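Toxin coregulated pilin (Vibrio cholerae, PDB 3HRV) forms the major subunit of the toxin-coregulated pilus, a type IV pilus essential for bacterial aggregation and for colonization of the host small intestine. Local coordinates at residues F91-A96 with G141-S146; I127-G132 with A183-A188. All coordinates share one frame; numbering follows the deposited sequence.

Interaction 1 (F91-A96 with G141-S146); sequences FPRNSA and GDFETS
Asp142 joins the loop 141-146 to the beta turn that follows strand residues 91-93. Its carboxylate reaches two successive backbone N-H groups of the type I' turn from Arg93 to Ala96: Asn94 N lies 2.7 Å from Asp142 OD2, on the syn side of that oxygen, and Ser95 N is 2.9 Å from Asp142 OD1, also on the syn side. Within its own loop, OD2 accepts from Glu144 N on its anti side, an Asx turn, and from Thr145 N above the carboxylate plane. Three N-H donors thus converge on OD2, fixing the rotation of the carboxylate and probably stabilising its negative charge. One backbone bond accompanies them: Phe143 N donates to Pro92 O (3.0 Å, 162° at the hydrogen).

Arg93 and Glu144 form a salt bridge. Arg93 is fully extended, with CG anti to the backbone N (chi1 176°), and its NE donates to Glu144 OE2 at 3.1 Å. The oxygen lies near the guanidinium plane, whereas NE meets the carboxylate from above. A water bridges Arg93 NH2 and Glu144 OE1, while NH1 bonds Ser192 OG at the C-terminus.

The aromatic rings pack around these bonds. The Phe143 ring runs alongside Arg93, the ring and guanidinium planes 55° apart, with CE2 over one guanidinium face near its rim and CD2 3.5 Å from Arg93 CD. The Phe91 and Phe143 side chains cross at about a right angle in an apolar contact, with Phe91 CZ 3.9 Å from Phe143 CB, and the edge of the Phe91 ring faces Gly141 O.

The contact ties the end of edge strand 87-93 to the long connection between strands 126-131 and 155-158. Phe91 packs on Ala102 of the neighbouring strand 100-108 and meets the Phe126 ring; Phe143 touches Ala100.

Interaction 2 (I127-G132 with A183-A188); sequences INVKEG and APFTVA
With CG1 anti to the backbone N in both Val129 (chi1 -180°) and Val187 (chi1 -179°), the two valines bring their CG2 methyls together across a non-hydrogen-bonded pair, 4.3 Å apart. Val129 CG1 meets Phe185 CD2 obliquely, while Val187 CG1 lies 3.9 Å from Ile127 CG2. Glu131 and Phe185 project alongside each other from the same face, their carboxylate and ring planes only 4° apart; it is the aliphatic CG of Glu131 that touches Phe185 CE2, at 3.9 Å, and its OE1 accepts from Thr182 N.

The backbones form a regular antiparallel pairing. Asn128 and Ala188 exchange two hydrogen bonds, as do Lys130 and Thr186, the latter with Lys130 N to Thr186 O at 2.9 Å. Beyond the last pair, Gly132 N still reaches Pro184 O (3.0 Å), carrying the pairing to the residue after a cis peptide bond. On the face of Asn128, Ala188 and Thr186, Asn128 CB approaches Ala188 CB at 4.1 Å, while the Asn128 amide turns away to give ND2 to Leu140 O.

Strand 185-191 is flanked by strands 126-131 and 100-108, and strand 155-158 borders 126-131 on its other side. Helix 110-120 covers the face carrying Val129, Phe185 and Val187, where all three touch Cys113, which is disulfide-bonded to Cys179; Phe134 lies against Thr186 and Ala188.

Both interactions reach the same five-stranded antiparallel sheet, with centres 18 Å apart and nearest atoms about 5 Å apart without touching. Interaction 2 joins two adjacent inner strands, whereas interaction 1 fastens a loop to the end of outermost strand 87-93. Along the chain their segments alternate: 91-96, 127-132, 141-146, then 183-188. The polypeptide leaves strand 126-131 in interaction 2, runs to the loop of interaction 1, forms the opposite outer strand 155-158 and finally returns as strand 185-191. The C-terminal strand thus fills the middle of the sheet of this pilin globular domain, between 100-108 and 126-131, while the connection between strands 126-131 and 155-158 is anchored at the end of strand 87-93.

Interaction 1 (F91-A96 with G141-S146)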
# COMPACT_ATOMS: atom_id res chain seq x y z
N PHE A 91 -0.72 -9.41 6.04
CA PHE A 91 -1.97 -9.35 6.78
C PHE A 91 -2.96 -10.41 6.32
O PHE A 91 -2.73 -11.11 5.34
CB PHE A 91 -2.56 -7.91 6.74
CG PHE A 91 -3.07 -7.46 5.40
CD1 PHE A 91 -4.41 -7.08 5.26
CD2 PHE A 91 -2.22 -7.33 4.31
CE1 PHE A 91 -4.89 -6.58 4.06
CE2 PHE A 91 -2.70 -6.83 3.09
CZ PHE A 91 -4.04 -6.45 2.97
N PRO A 92 -4.08 -10.57 7.04
CA PRO A 92 -5.06 -11.59 6.66
C PRO A 92 -5.88 -11.41 5.40
O PRO A 92 -6.09 -10.29 4.92
CB PRO A 92 -5.93 -11.70 7.90
CG PRO A 92 -5.93 -10.32 8.43
CD PRO A 92 -4.48 -9.90 8.29
N ARG A 93 -6.34 -12.53 4.86
CA ARG A 93 -7.20 -12.54 3.69
C ARG A 93 -8.28 -13.57 3.97
O ARG A 93 -7.99 -14.76 4.13
CB ARG A 93 -6.44 -12.93 2.42
CG ARG A 93 -7.36 -13.02 1.22
CD ARG A 93 -6.66 -13.39 -0.08
NE ARG A 93 -7.64 -13.54 -1.16
CZ ARG A 93 -7.32 -13.72 -2.44
NH1 ARG A 93 -6.06 -13.78 -2.81
NH2 ARG A 93 -8.28 -13.87 -3.34
N ASN A 94 -9.52 -13.11 4.03
CA ASN A 94 -10.65 -13.99 4.30
C ASN A 94 -10.45 -14.66 5.66
O ASN A 94 -10.74 -15.84 5.83
CB ASN A 94 -10.76 -15.04 3.19
CG ASN A 94 -12.16 -15.61 3.07
OD1 ASN A 94 -13.14 -14.92 3.34
ND2 ASN A 94 -12.26 -16.87 2.67
N SER A 95 -9.95 -13.87 6.61
CA SER A 95 -9.71 -14.32 7.99
C SER A 95 -8.48 -15.20 8.20
O SER A 95 -8.13 -15.50 9.34
CB SER A 95 -10.95 -15.03 8.53
OG SER A 95 -11.82 -14.10 9.16
N ALA A 96 -7.83 -15.61 7.12
CA ALA A 96 -6.63 -16.44 7.23
C ALA A 96 -5.43 -15.50 7.37
O ALA A 96 -5.21 -14.64 6.53
CB ALA A 96 -6.48 -17.31 5.99
N GLY A 141 -6.76 -4.18 8.16
CA GLY A 141 -8.04 -4.78 7.82
C GLY A 141 -7.83 -6.15 7.22
O GLY A 141 -6.87 -6.85 7.57
N ASP A 142 -8.71 -6.55 6.31
CA ASP A 142 -8.63 -7.85 5.67
C ASP A 142 -8.68 -7.69 4.16
O ASP A 142 -9.57 -7.04 3.62
CB ASP A 142 -9.79 -8.74 6.14
CG ASP A 142 -9.65 -10.18 5.68
OD1 ASP A 142 -9.38 -11.05 6.53
OD2 ASP A 142 -9.81 -10.44 4.47
N PHE A 143 -7.71 -8.29 3.47
CA PHE A 143 -7.63 -8.20 2.02
C PHE A 143 -8.91 -8.59 1.28
O PHE A 143 -9.26 -7.97 0.28
CB PHE A 143 -6.48 -9.08 1.52
CG PHE A 143 -6.23 -8.99 0.03
CD1 PHE A 143 -5.46 -7.97 -0.50
CD2 PHE A 143 -6.77 -9.94 -0.83
CE1 PHE A 143 -5.22 -7.89 -1.87
CE2 PHE A 143 -6.54 -9.87 -2.20
CZ PHE A 143 -5.76 -8.84 -2.73
N GLU A 144 -9.61 -9.60 1.79
CA GLU A 144 -10.81 -10.05 1.11
C GLU A 144 -12.15 -9.68 1.75
O GLU A 144 -13.16 -9.61 1.05
CB GLU A 144 -10.74 -11.57 0.91
CG GLU A 144 -11.89 -12.15 0.09
CD GLU A 144 -11.59 -13.55 -0.43
OE1 GLU A 144 -12.45 -14.12 -1.13
OE2 GLU A 144 -10.49 -14.07 -0.13
N THR A 145 -12.17 -9.44 3.06
CA THR A 145 -13.43 -9.11 3.71
C THR A 145 -13.65 -7.64 4.05
O THR A 145 -14.75 -7.25 4.45
CB THR A 145 -13.65 -9.97 4.97
OG1 THR A 145 -12.62 -9.70 5.93
CG2 THR A 145 -13.64 -11.45 4.62
N SER A 146 -12.62 -6.81 3.92
CA SER A 146 -12.78 -5.39 4.20
C SER A 146 -13.45 -4.75 2.99
O SER A 146 -12.88 -4.70 1.90
CB SER A 146 -11.42 -4.72 4.45
OG SER A 146 -10.91 -5.05 5.73
O HOH W 1 -11.12 -14.73 -3.60

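Interaction 2 (I127-G132 with A183-A188)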
# COMPACT_ATOMS: atom_id res chain seq x y z
N ILE A 127 -6.29 -1.08 -1.50
CA ILE A 127 -5.74 0.23 -1.16
C ILE A 127 -6.39 0.72 0.13
O ILE A 127 -7.61 0.78 0.23
CB ILE A 127 -6.01 1.27 -2.26
CG1 ILE A 127 -5.41 0.80 -3.59
CG2 ILE A 127 -5.40 2.61 -1.86
CD1 ILE A 127 -5.68 1.74 -4.75
N ASN A 128 -5.56 1.08 1.10
CA ASN A 128 -6.04 1.56 2.39
C ASN A 128 -5.32 2.87 2.72
O ASN A 128 -4.09 2.88 2.87
CB ASN A 128 -5.75 0.51 3.48
CG ASN A 128 -6.42 0.83 4.80
OD1 ASN A 128 -6.65 1.99 5.13
ND2 ASN A 128 -6.72 -0.20 5.58
N VAL A 129 -6.07 3.96 2.82
CA VAL A 129 -5.51 5.27 3.12
C VAL A 129 -5.72 5.61 4.59
O VAL A 129 -6.85 5.66 5.06
CB VAL A 129 -6.17 6.37 2.26
CG1 VAL A 129 -5.56 7.73 2.58
CG2 VAL A 129 -6.00 6.04 0.78
N LYS A 130 -4.63 5.85 5.30
CA LYS A 130 -4.70 6.13 6.72
C LYS A 130 -3.99 7.42 7.13
O LYS A 130 -3.05 7.85 6.47
CB LYS A 130 -4.09 4.95 7.48
CG LYS A 130 -4.12 5.05 8.99
CD LYS A 130 -3.39 3.87 9.62
CE LYS A 130 -3.46 3.92 11.13
NZ LYS A 130 -4.87 3.87 11.62
N GLU A 131 -4.46 8.01 8.23
CA GLU A 131 -3.80 9.17 8.81
C GLU A 131 -2.79 8.76 9.87
O GLU A 131 -3.16 8.35 10.97
CB GLU A 131 -4.84 10.12 9.42
CG GLU A 131 -5.60 10.95 8.41
CD GLU A 131 -6.98 11.35 8.89
OE1 GLU A 131 -7.26 12.57 8.94
OE2 GLU A 131 -7.77 10.45 9.22
N GLY A 132 -1.52 8.86 9.43
CA GLY A 132 -0.50 8.34 10.31
C GLY A 132 -0.09 6.98 9.80
O GLY A 132 -0.69 6.46 8.85
N ALA A 183 -2.71 15.40 7.25
CA ALA A 183 -1.45 14.80 6.83
C ALA A 183 -0.60 14.62 8.08
O ALA A 183 -0.85 15.28 9.10
CB ALA A 183 -0.74 15.70 5.83
N PRO A 184 0.42 13.75 8.04
CA PRO A 184 0.83 12.93 6.90
C PRO A 184 -0.05 11.69 6.72
O PRO A 184 -0.59 11.15 7.68
CB PRO A 184 2.26 12.55 7.24
CG PRO A 184 2.17 12.34 8.72
CD PRO A 184 1.34 13.53 9.17
N PHE A 185 -0.17 11.25 5.47
CA PHE A 185 -0.95 10.07 5.17
C PHE A 185 -0.03 8.92 4.84
O PHE A 185 1.09 9.11 4.36
CB PHE A 185 -1.86 10.30 3.96
CG PHE A 185 -2.85 11.40 4.15
CD1 PHE A 185 -2.50 12.73 3.92
CD2 PHE A 185 -4.14 11.11 4.58
CE1 PHE A 185 -3.42 13.75 4.12
CE2 PHE A 185 -5.07 12.13 4.78
CZ PHE A 185 -4.71 13.45 4.55
N THR A 186 -0.51 7.71 5.11
CA THR A 186 0.23 6.51 4.77
C THR A 186 -0.74 5.69 3.95
O THR A 186 -1.88 5.47 4.36
CB THR A 186 0.63 5.68 6.01
OG1 THR A 186 1.50 6.44 6.85
CG2 THR A 186 1.36 4.42 5.57
N VAL A 187 -0.31 5.27 2.77
CA VAL A 187 -1.17 4.47 1.92
C VAL A 187 -0.62 3.06 1.87
O VAL A 187 0.57 2.84 1.64
CB VAL A 187 -1.25 5.03 0.49
CG1 VAL A 187 -2.18 4.17 -0.35
CG2 VAL A 187 -1.75 6.47 0.53
N ALA A 188 -1.49 2.09 2.11
CA ALA A 188 -1.11 0.69 2.07
C ALA A 188 -1.61 0.11 0.76
O ALA A 188 -2.81 0.08 0.50
CB ALA A 188 -1.73 -0.05 3.25